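Local coordinates for protein Alp7A (Bacillus subtilis, PDB 5EC0) that is a bacterial actin-like protein that binds adenine nucleotide and probably assembles into filaments that segregate plasmid DNA, at residues 241-255 / 291-303. Numbering follows the deposited sequence.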
ATOM      1  N   ALA A 241     -17.584   1.596   3.703  1.00 84.69           N
ATOM      2  CA  ALA A 241     -18.517   0.527   3.302  1.00 75.86           C
ATOM      3  C   ALA A 241     -17.780  -0.319   2.256  1.00 65.26           C
ATOM      4  O   ALA A 241     -18.031  -0.201   1.055  1.00 63.32           O
ATOM      5  CB  ALA A 241     -19.815   1.095   2.737  1.00 72.76           C
ATOM      6  N   PRO A 242     -16.859  -1.177   2.723  1.00 56.01           N
ATOM      7  CA  PRO A 242     -15.690  -1.602   1.943  1.00 48.52           C
ATOM      8  C   PRO A 242     -15.938  -2.515   0.750  1.00 46.76           C
ATOM      9  O   PRO A 242     -16.956  -3.206   0.648  1.00 51.70           O
ATOM     10  CB  PRO A 242     -14.845  -2.342   2.980  1.00 47.33           C
ATOM     11  CG  PRO A 242     -15.849  -2.935   3.905  1.00 46.64           C
ATOM     12  CD  PRO A 242     -16.955  -1.906   4.002  1.00 51.34           C
ATOM     13  N   PHE A 243     -14.954  -2.511  -0.140  1.00 37.97           N
ATOM     14  CA  PHE A 243     -14.916  -3.379  -1.309  1.00 40.21           C
ATOM     15  C   PHE A 243     -14.903  -4.871  -0.953  1.00 40.78           C
ATOM     16  O   PHE A 243     -15.534  -5.689  -1.632  1.00 40.12           O
ATOM     17  CB  PHE A 243     -13.682  -3.033  -2.142  1.00 36.56           C
ATOM     18  CG  PHE A 243     -13.498  -3.891  -3.349  1.00 30.67           C
ATOM     19  CD1 PHE A 243     -14.395  -3.830  -4.402  1.00 33.93           C
ATOM     20  CD2 PHE A 243     -12.406  -4.733  -3.448  1.00 30.77           C
ATOM     21  CE1 PHE A 243     -14.211  -4.614  -5.526  1.00 40.92           C
ATOM     22  CE2 PHE A 243     -12.214  -5.513  -4.571  1.00 46.73           C
ATOM     23  CZ  PHE A 243     -13.118  -5.453  -5.615  1.00 40.15           C
ATOM     24  N   LEU A 244     -14.180  -5.222   0.106  1.00 39.90           N
ATOM     25  CA  LEU A 244     -14.084  -6.619   0.516  1.00 46.95           C
ATOM     26  C   LEU A 244     -15.439  -7.176   0.956  1.00 48.41           C
ATOM     27  O   LEU A 244     -15.748  -8.345   0.709  1.00 44.32           O
ATOM     28  CB  LEU A 244     -13.057  -6.784   1.632  1.00 50.76           C
ATOM     29  CG  LEU A 244     -11.617  -6.665   1.136  1.00 55.55           C
ATOM     30  CD1 LEU A 244     -10.658  -6.614   2.295  1.00 60.68           C
ATOM     31  CD2 LEU A 244     -11.282  -7.826   0.214  1.00 57.02           C
ATOM     32  N   ALA A 245     -16.249  -6.339   1.595  1.00 48.85           N
ATOM     33  CA  ALA A 245     -17.574  -6.775   2.011  1.00 49.80           C
ATOM     34  C   ALA A 245     -18.422  -7.005   0.774  1.00 50.57           C
ATOM     35  O   ALA A 245     -19.271  -7.897   0.739  1.00 50.23           O
ATOM     36  CB  ALA A 245     -18.221  -5.759   2.932  1.00 40.78           C
ATOM     37  N   HIS A 246     -18.167  -6.209  -0.257  1.00 49.90           N
ATOM     38  CA  HIS A 246     -18.925  -6.325  -1.496  1.00 50.68           C
ATOM     39  C   HIS A 246     -18.563  -7.634  -2.207  1.00 49.08           C
ATOM     40  O   HIS A 246     -19.418  -8.281  -2.806  1.00 45.94           O
ATOM     41  CB  HIS A 246     -18.670  -5.118  -2.396  1.00 42.85           C
ATOM     42  CG  HIS A 246     -19.442  -5.142  -3.676  1.00 36.47           C
ATOM     43  ND1 HIS A 246     -20.633  -4.471  -3.841  1.00 45.92           N
ATOM     44  CD2 HIS A 246     -19.186  -5.753  -4.858  1.00 36.16           C
ATOM     45  CE1 HIS A 246     -21.082  -4.667  -5.070  1.00 37.62           C
ATOM     46  NE2 HIS A 246     -20.224  -5.442  -5.705  1.00 37.86           N
ATOM     47  N   LEU A 247     -17.298  -8.028  -2.114  1.00 37.63           N
ATOM     48  CA  LEU A 247     -16.853  -9.273  -2.714  1.00 38.24           C
ATOM     49  C   LEU A 247     -17.389 -10.495  -1.954  1.00 44.13           C
ATOM     50  O   LEU A 247     -17.804 -11.482  -2.559  1.00 45.00           O
ATOM     51  CB  LEU A 247     -15.321  -9.326  -2.775  1.00 37.22           C
ATOM     52  CG  LEU A 247     -14.621  -8.449  -3.824  1.00 38.41           C
ATOM     53  CD1 LEU A 247     -13.197  -8.953  -4.100  1.00 38.71           C
ATOM     54  CD2 LEU A 247     -15.427  -8.383  -5.110  1.00 36.69           C
ATOM     55  N   GLU A 248     -17.384 -10.428  -0.630  1.00 44.21           N
ATOM     56  CA  GLU A 248     -17.767 -11.581   0.166  1.00 48.03           C
ATOM     57  C   GLU A 248     -19.274 -11.774   0.070  1.00 50.82           C
ATOM     58  O   GLU A 248     -19.774 -12.895   0.175  1.00 56.27           O
ATOM     59  CB  GLU A 248     -17.295 -11.414   1.621  1.00 44.60           C
ATOM     60  CG  GLU A 248     -17.867 -12.407   2.640  1.00 53.27           C
ATOM     61  CD  GLU A 248     -17.269 -13.815   2.552  1.00 63.14           C
ATOM     62  OE1 GLU A 248     -16.525 -14.108   1.588  1.00 65.95           O
ATOM     63  OE2 GLU A 248     -17.555 -14.636   3.455  1.00 61.53           O
ATOM     64  N   LYS A 249     -20.004 -10.688  -0.158  1.00 46.89           N
ATOM     65  CA  LYS A 249     -21.440 -10.819  -0.372  1.00 47.15           C
ATOM     66  C   LYS A 249     -21.678 -11.434  -1.742  1.00 47.14           C
ATOM     67  O   LYS A 249     -22.572 -12.267  -1.917  1.00 48.43           O
ATOM     68  CB  LYS A 249     -22.145  -9.476  -0.250  1.00 45.68           C
ATOM     69  CG  LYS A 249     -23.641  -9.548  -0.429  1.00 51.70           C
ATOM     70  CD  LYS A 249     -24.282  -8.197  -0.135  1.00 58.80           C
ATOM     71  CE  LYS A 249     -25.802  -8.296  -0.032  1.00 67.51           C
ATOM     72  NZ  LYS A 249     -26.479  -8.602  -1.334  1.00 71.00           N
ATOM     73  N   LEU A 250     -20.856 -11.029  -2.705  1.00 45.96           N
ATOM     74  CA  LEU A 250     -20.909 -11.579  -4.055  1.00 49.39           C
ATOM     75  C   LEU A 250     -20.564 -13.063  -4.054  1.00 49.71           C
ATOM     76  O   LEU A 250     -21.216 -13.872  -4.733  1.00 50.40           O
ATOM     77  CB  LEU A 250     -19.948 -10.837  -4.984  1.00 47.72           C
ATOM     78  CG  LEU A 250     -19.837 -11.463  -6.377  1.00 42.39           C
ATOM     79  CD1 LEU A 250     -21.175 -11.379  -7.090  1.00 43.07           C
ATOM     80  CD2 LEU A 250     -18.742 -10.791  -7.172  1.00 40.90           C
ATOM     81  N   ARG A 251     -19.532 -13.415  -3.292  1.00 48.20           N
ATOM     82  CA  ARG A 251     -19.100 -14.802  -3.207  1.00 47.05           C
ATOM     83  C   ARG A 251     -20.216 -15.669  -2.632  1.00 49.71           C
ATOM     84  O   ARG A 251     -20.601 -16.665  -3.239  1.00 51.29           O
ATOM     85  CB  ARG A 251     -17.830 -14.941  -2.362  1.00 47.30           C
ATOM     86  CG  ARG A 251     -17.272 -16.371  -2.344  1.00 48.80           C
ATOM     87  CD  ARG A 251     -16.036 -16.498  -1.463  1.00 56.15           C
ATOM     88  NE  ARG A 251     -16.363 -16.297  -0.056  1.00 59.15           N
ATOM     89  CZ  ARG A 251     -16.844 -17.246   0.743  1.00 64.20           C
ATOM     90  NH1 ARG A 251     -17.055 -18.471   0.279  1.00 60.83           N
ATOM     91  NH2 ARG A 251     -17.119 -16.967   2.008  1.00 68.37           N
ATOM     92  N   LYS A 252     -20.750 -15.276  -1.481  1.00 53.59           N
ATOM     93  CA  LYS A 252     -21.722 -16.114  -0.782  1.00 57.52           C
ATOM     94  C   LYS A 252     -23.054 -16.191  -1.529  1.00 63.99           C
ATOM     95  O   LYS A 252     -23.817 -17.142  -1.348  1.00 62.83           O
ATOM     96  CB  LYS A 252     -21.944 -15.612   0.652  1.00 55.43           C
ATOM     97  CG  LYS A 252     -20.781 -15.909   1.606  1.00 59.85           C
ATOM     98  CD  LYS A 252     -21.132 -15.580   3.054  1.00 64.67           C
ATOM     99  CE  LYS A 252     -21.004 -14.084   3.326  1.00 70.20           C
ATOM    100  NZ  LYS A 252     -21.173 -13.755   4.773  1.00 72.87           N
ATOM    101  N   GLU A 253     -23.330 -15.202  -2.374  1.00 62.70           N
ATOM    102  CA  GLU A 253     -24.599 -15.180  -3.094  1.00 66.45           C
ATOM    103  C   GLU A 253     -24.523 -15.829  -4.471  1.00 68.18           C
ATOM    104  O   GLU A 253     -25.433 -16.563  -4.859  1.00 72.96           O
ATOM    105  CB  GLU A 253     -25.112 -13.744  -3.230  1.00 63.45           C
ATOM    106  CG  GLU A 253     -25.710 -13.183  -1.946  1.00 64.70           C
ATOM    107  CD  GLU A 253     -26.200 -11.758  -2.108  1.00 63.69           C
ATOM    108  OE1 GLU A 253     -25.760 -11.085  -3.065  1.00 64.75           O
ATOM    109  OE2 GLU A 253     -27.026 -11.312  -1.279  1.00 63.25           O
ATOM    110  N   LYS A 254     -23.442 -15.584  -5.206  1.00 63.42           N
ATOM    111  CA  LYS A 254     -23.410 -15.980  -6.612  1.00 63.67           C
ATOM    112  C   LYS A 254     -22.274 -16.928  -7.022  1.00 65.10           C
ATOM    113  O   LYS A 254     -22.294 -17.474  -8.130  1.00 52.54           O
ATOM    114  CB  LYS A 254     -23.358 -14.721  -7.484  1.00 63.20           C
ATOM    115  CG  LYS A 254     -24.559 -13.809  -7.293  1.00 69.26           C
ATOM    116  CD  LYS A 254     -24.879 -13.012  -8.549  1.00 73.00           C
ATOM    117  CE  LYS A 254     -26.237 -12.339  -8.424  1.00 77.37           C
ATOM    118  NZ  LYS A 254     -26.378 -11.632  -7.119  1.00 80.29           N
ATOM    119  N   LEU A 255     -21.294 -17.135  -6.142  1.00 60.43           N
ATOM    120  CA  LEU A 255     -20.082 -17.862  -6.530  1.00 54.77           C
ATOM    121  C   LEU A 255     -19.570 -18.876  -5.502  1.00 53.18           C
ATOM    122  O   LEU A 255     -18.410 -19.264  -5.552  1.00 53.10           O
ATOM    123  CB  LEU A 255     -18.962 -16.862  -6.838  1.00 53.54           C
ATOM    124  CG  LEU A 255     -19.134 -15.925  -8.036  1.00 47.23           C
ATOM    125  CD1 LEU A 255     -17.932 -15.019  -8.143  1.00 44.96           C
ATOM    126  CD2 LEU A 255     -19.323 -16.710  -9.330  1.00 48.60           C
ATOM    127  N   LEU A 291     -16.646 -16.862 -15.748  1.00 55.95           N
ATOM    128  CA  LEU A 291     -17.285 -16.101 -14.685  1.00 52.25           C
ATOM    129  C   LEU A 291     -17.368 -14.618 -15.041  1.00 50.64           C
ATOM    130  O   LEU A 291     -17.734 -13.814 -14.198  1.00 44.58           O
ATOM    131  CB  LEU A 291     -16.521 -16.277 -13.366  1.00 48.89           C
ATOM    132  CG  LEU A 291     -16.479 -17.680 -12.756  1.00 49.36           C
ATOM    133  CD1 LEU A 291     -15.693 -17.690 -11.450  1.00 48.66           C
ATOM    134  CD2 LEU A 291     -17.876 -18.195 -12.528  1.00 52.46           C
ATOM    135  N   THR A 292     -17.036 -14.274 -16.285  1.00 46.23           N
ATOM    136  CA  THR A 292     -16.872 -12.878 -16.705  1.00 51.74           C
ATOM    137  C   THR A 292     -18.087 -11.992 -16.467  1.00 50.94           C
ATOM    138  O   THR A 292     -17.964 -10.918 -15.876  1.00 57.12           O
ATOM    139  CB  THR A 292     -16.524 -12.768 -18.205  1.00 52.19           C
ATOM    140  OG1 THR A 292     -15.435 -13.648 -18.524  1.00 59.02           O
ATOM    141  CG2 THR A 292     -16.143 -11.332 -18.553  1.00 47.12           C
ATOM    142  N   ASP A 293     -19.244 -12.427 -16.952  1.00 48.04           N
ATOM    143  CA  ASP A 293     -20.474 -11.643 -16.830  1.00 51.03           C
ATOM    144  C   ASP A 293     -20.813 -11.336 -15.375  1.00 51.20           C
ATOM    145  O   ASP A 293     -21.174 -10.204 -15.038  1.00 44.56           O
ATOM    146  CB  ASP A 293     -21.665 -12.371 -17.477  1.00 52.09           C
ATOM    147  CG  ASP A 293     -21.641 -12.324 -18.995  1.00 52.40           C
ATOM    148  OD1 ASP A 293     -20.915 -11.477 -19.572  1.00 50.72           O
ATOM    149  OD2 ASP A 293     -22.376 -13.135 -19.611  1.00 54.75           O
ATOM    150  N   ILE A 294     -20.699 -12.349 -14.521  1.00 45.23           N
ATOM    151  CA  ILE A 294     -21.081 -12.210 -13.126  1.00 44.74           C
ATOM    152  C   ILE A 294     -20.203 -11.172 -12.448  1.00 49.43           C
ATOM    153  O   ILE A 294     -20.666 -10.350 -11.651  1.00 48.47           O
ATOM    154  CB  ILE A 294     -20.981 -13.556 -12.382  1.00 51.63           C
ATOM    155  CG1 ILE A 294     -22.082 -14.505 -12.875  1.00 51.33           C
ATOM    156  CG2 ILE A 294     -21.052 -13.353 -10.862  1.00 47.94           C
ATOM    157  CD1 ILE A 294     -22.147 -15.798 -12.125  1.00 51.20           C
ATOM    158  N   ILE A 295     -18.930 -11.194 -12.801  1.00 43.51           N
ATOM    159  CA  ILE A 295     -17.969 -10.357 -12.133  1.00 41.85           C
ATOM    160  C   ILE A 295     -18.012  -8.897 -12.619  1.00 40.40           C
ATOM    161  O   ILE A 295     -18.103  -7.987 -11.800  1.00 39.81           O
ATOM    162  CB  ILE A 295     -16.576 -10.949 -12.293  1.00 44.47           C
ATOM    163  CG1 ILE A 295     -16.526 -12.293 -11.548  1.00 47.50           C
ATOM    164  CG2 ILE A 295     -15.539  -9.991 -11.760  1.00 37.33           C
ATOM    165  CD1 ILE A 295     -15.199 -12.982 -11.570  1.00 40.94           C
ATOM    166  N   LYS A 296     -17.974  -8.666 -13.931  1.00 40.16           N
ATOM    167  CA  LYS A 296     -17.997  -7.287 -14.434  1.00 41.52           C
ATOM    168  C   LYS A 296     -19.277  -6.583 -14.002  1.00 40.56           C
ATOM    169  O   LYS A 296     -19.270  -5.387 -13.727  1.00 47.10           O
ATOM    170  CB  LYS A 296     -17.850  -7.235 -15.959  1.00 38.57           C
ATOM    171  CG  LYS A 296     -16.557  -7.851 -16.454  1.00 40.24           C
ATOM    172  CD  LYS A 296     -16.067  -7.256 -17.759  1.00 46.50           C
ATOM    173  CE  LYS A 296     -14.704  -7.847 -18.129  1.00 55.23           C
ATOM    174  NZ  LYS A 296     -13.972  -7.090 -19.187  1.00 57.46           N
ATOM    175  N   LYS A 297     -20.365  -7.338 -13.917  1.00 42.29           N
ATOM    176  CA  LYS A 297     -21.642  -6.791 -13.473  1.00 40.47           C
ATOM    177  C   LYS A 297     -21.550  -6.347 -12.013  1.00 48.86           C
ATOM    178  O   LYS A 297     -21.948  -5.228 -11.675  1.00 44.58           O
ATOM    179  CB  LYS A 297     -22.757  -7.815 -13.656  1.00 42.71           C
ATOM    180  CG  LYS A 297     -24.133  -7.345 -13.217  1.00 47.97           C
ATOM    181  CD  LYS A 297     -25.197  -8.346 -13.637  1.00 46.57           C
ATOM    182  CE  LYS A 297     -26.517  -8.100 -12.931  1.00 52.63           C
ATOM    183  NZ  LYS A 297     -27.560  -9.073 -13.375  1.00 57.38           N
ATOM    184  N   SER A 298     -21.006  -7.209 -11.158  1.00 40.61           N
ATOM    185  CA  SER A 298     -20.821  -6.858  -9.753  1.00 45.46           C
ATOM    186  C   SER A 298     -19.865  -5.673  -9.561  1.00 45.35           C
ATOM    187  O   SER A 298     -20.083  -4.813  -8.699  1.00 40.36           O
ATOM    188  CB  SER A 298     -20.304  -8.055  -8.968  1.00 51.43           C
ATOM    189  OG  SER A 298     -20.268  -7.754  -7.587  1.00 58.74           O
ATOM    190  N   LEU A 299     -18.805  -5.630 -10.360  1.00 40.09           N
ATOM    191  CA  LEU A 299     -17.847  -4.541 -10.259  1.00 33.71           C
ATOM    192  C   LEU A 299     -18.468  -3.224 -10.716  1.00 38.84           C
ATOM    193  O   LEU A 299     -18.121  -2.160 -10.203  1.00 43.22           O
ATOM    194  CB  LEU A 299     -16.595  -4.843 -11.073  1.00 33.06           C
ATOM    195  CG  LEU A 299     -15.701  -5.954 -10.515  1.00 41.46           C
ATOM    196  CD1 LEU A 299     -14.372  -6.025 -11.283  1.00 39.41           C
ATOM    197  CD2 LEU A 299     -15.456  -5.760  -9.016  1.00 37.93           C
ATOM    198  N   LYS A 300     -19.377  -3.294 -11.682  1.00 35.00           N
ATOM    199  CA  LYS A 300     -20.002  -2.080 -12.193  1.00 44.83           C
ATOM    200  C   LYS A 300     -20.915  -1.493 -11.128  1.00 45.56           C
ATOM    201  O   LYS A 300     -20.918  -0.277 -10.923  1.00 47.19           O
ATOM    202  CB  LYS A 300     -20.781  -2.346 -13.479  1.00 42.13           C
ATOM    203  CG  LYS A 300     -21.114  -1.071 -14.266  1.00 43.32           C
ATOM    204  CD  LYS A 300     -22.109  -1.347 -15.382  1.00 44.58           C
ATOM    205  CE  LYS A 300     -22.627  -0.060 -16.007  1.00 48.49           C
ATOM    206  NZ  LYS A 300     -23.700  -0.375 -16.987  1.00 58.03           N
ATOM    207  N   GLU A 301     -21.675  -2.360 -10.453  1.00 37.11           N
ATOM    208  CA  GLU A 301     -22.489  -1.957  -9.295  1.00 45.07           C
ATOM    209  C   GLU A 301     -21.665  -1.183  -8.274  1.00 42.95           C
ATOM    210  O   GLU A 301     -22.030  -0.069  -7.886  1.00 40.95           O
ATOM    211  CB  GLU A 301     -23.112  -3.168  -8.583  1.00 42.74           C
ATOM    212  CG  GLU A 301     -24.125  -3.968  -9.373  1.00 60.64           C
ATOM    213  CD  GLU A 301     -24.522  -5.246  -8.650  1.00 68.47           C
ATOM    214  OE1 GLU A 301     -24.425  -5.277  -7.400  1.00 71.37           O
ATOM    215  OE2 GLU A 301     -24.901  -6.221  -9.334  1.00 67.18           O
ATOM    216  N   TYR A 302     -20.566  -1.798  -7.837  1.00 35.15           N
ATOM    217  CA  TYR A 302     -19.690  -1.200  -6.845  1.00 37.92           C
ATOM    218  C   TYR A 302     -19.153   0.148  -7.331  1.00 35.62           C
ATOM    219  O   TYR A 302     -19.156   1.129  -6.594  1.00 42.24           O
ATOM    220  CB  TYR A 302     -18.525  -2.151  -6.503  1.00 39.96           C
ATOM    221  CG  TYR A 302     -17.640  -1.619  -5.395  1.00 39.81           C
ATOM    222  CD1 TYR A 302     -18.049  -1.684  -4.062  1.00 35.66           C
ATOM    223  CD2 TYR A 302     -16.406  -1.031  -5.682  1.00 39.23           C
ATOM    224  CE1 TYR A 302     -17.243  -1.182  -3.035  1.00 32.21           C
ATOM    225  CE2 TYR A 302     -15.598  -0.525  -4.669  1.00 35.17           C
ATOM    226  CZ  TYR A 302     -16.027  -0.601  -3.345  1.00 33.63           C
ATOM    227  OH  TYR A 302     -15.250  -0.106  -2.328  1.00 30.97           O
ATOM    228  N   THR A 303     -18.710   0.191  -8.581  1.00 38.10           N
ATOM    229  CA  THR A 303     -18.164   1.411  -9.171  1.00 33.47           C
ATOM    230  C   THR A 303     -19.204   2.541  -9.175  1.00 39.68           C
ATOM    231  O   THR A 303     -18.883   3.703  -8.903  1.00 38.00           O
ATOM    232  CB  THR A 303     -17.651   1.134 -10.604  1.00 31.37           C
ATOM    233  OG1 THR A 303     -16.614   0.145 -10.552  1.00 33.02           O
ATOM    234  CG2 THR A 303     -17.096   2.397 -11.256  1.00 30.88           C
TER
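With CG set trans to the backbone N in Phe243 (chi1 178°), His246 (-178°) and Tyr302 (-176°), three rings meet in an aromatic cluster between helix 243-254 and the opening turns of helix 292-313, roughly antiparallel segments whose axes approach to 11.0 Å. Both belong to the C-terminal region of this actin-like ATPase fold. Phe243 presents its edge to one face of Tyr302: the ring centroids lie 5.0 Å apart, the T-shaped geometry is inclined rather than perpendicular, and Phe243 CD1 comes to 3.5 Å from Tyr302 CE2. The Phe243 edge also meets Leu299 CD2 close to the ring plane.

His246 is held differently. Tyr302 CB sits over the centre of one imidazole face, a CH-pi contact of 3.8 Å to the ring centroid, while the two rings themselves meet obliquely. Its NE2 donates to Ser298 O at 3.1 Å, from above the carbonyl plane; Tyr302 N reaches the same oxygen from the opposite face, so this helical carbonyl serves two donors. A hydrogen bond of 3.0 Å also links Ser298 OG and His246 NE2. Both NE2 contacts are bent, but together they would limit rotation of the imidazole.

Farther along, Leu250 CD1 and CD2 lie against Ser298 CB, CD2 also against OG, and Leu255 CD2 touches Leu291 CD2 (3.8 Å) and the branch methyl of Ile294, CG2. The aromatic end borders the nucleotide site: Phe243 touches bound ADP, and Val330 of helix 328-333 contacts both Phe243 and Tyr302. Beside the start of helix 243-254, Tyr302 OH lies 3.3 Å from Phe243 CB.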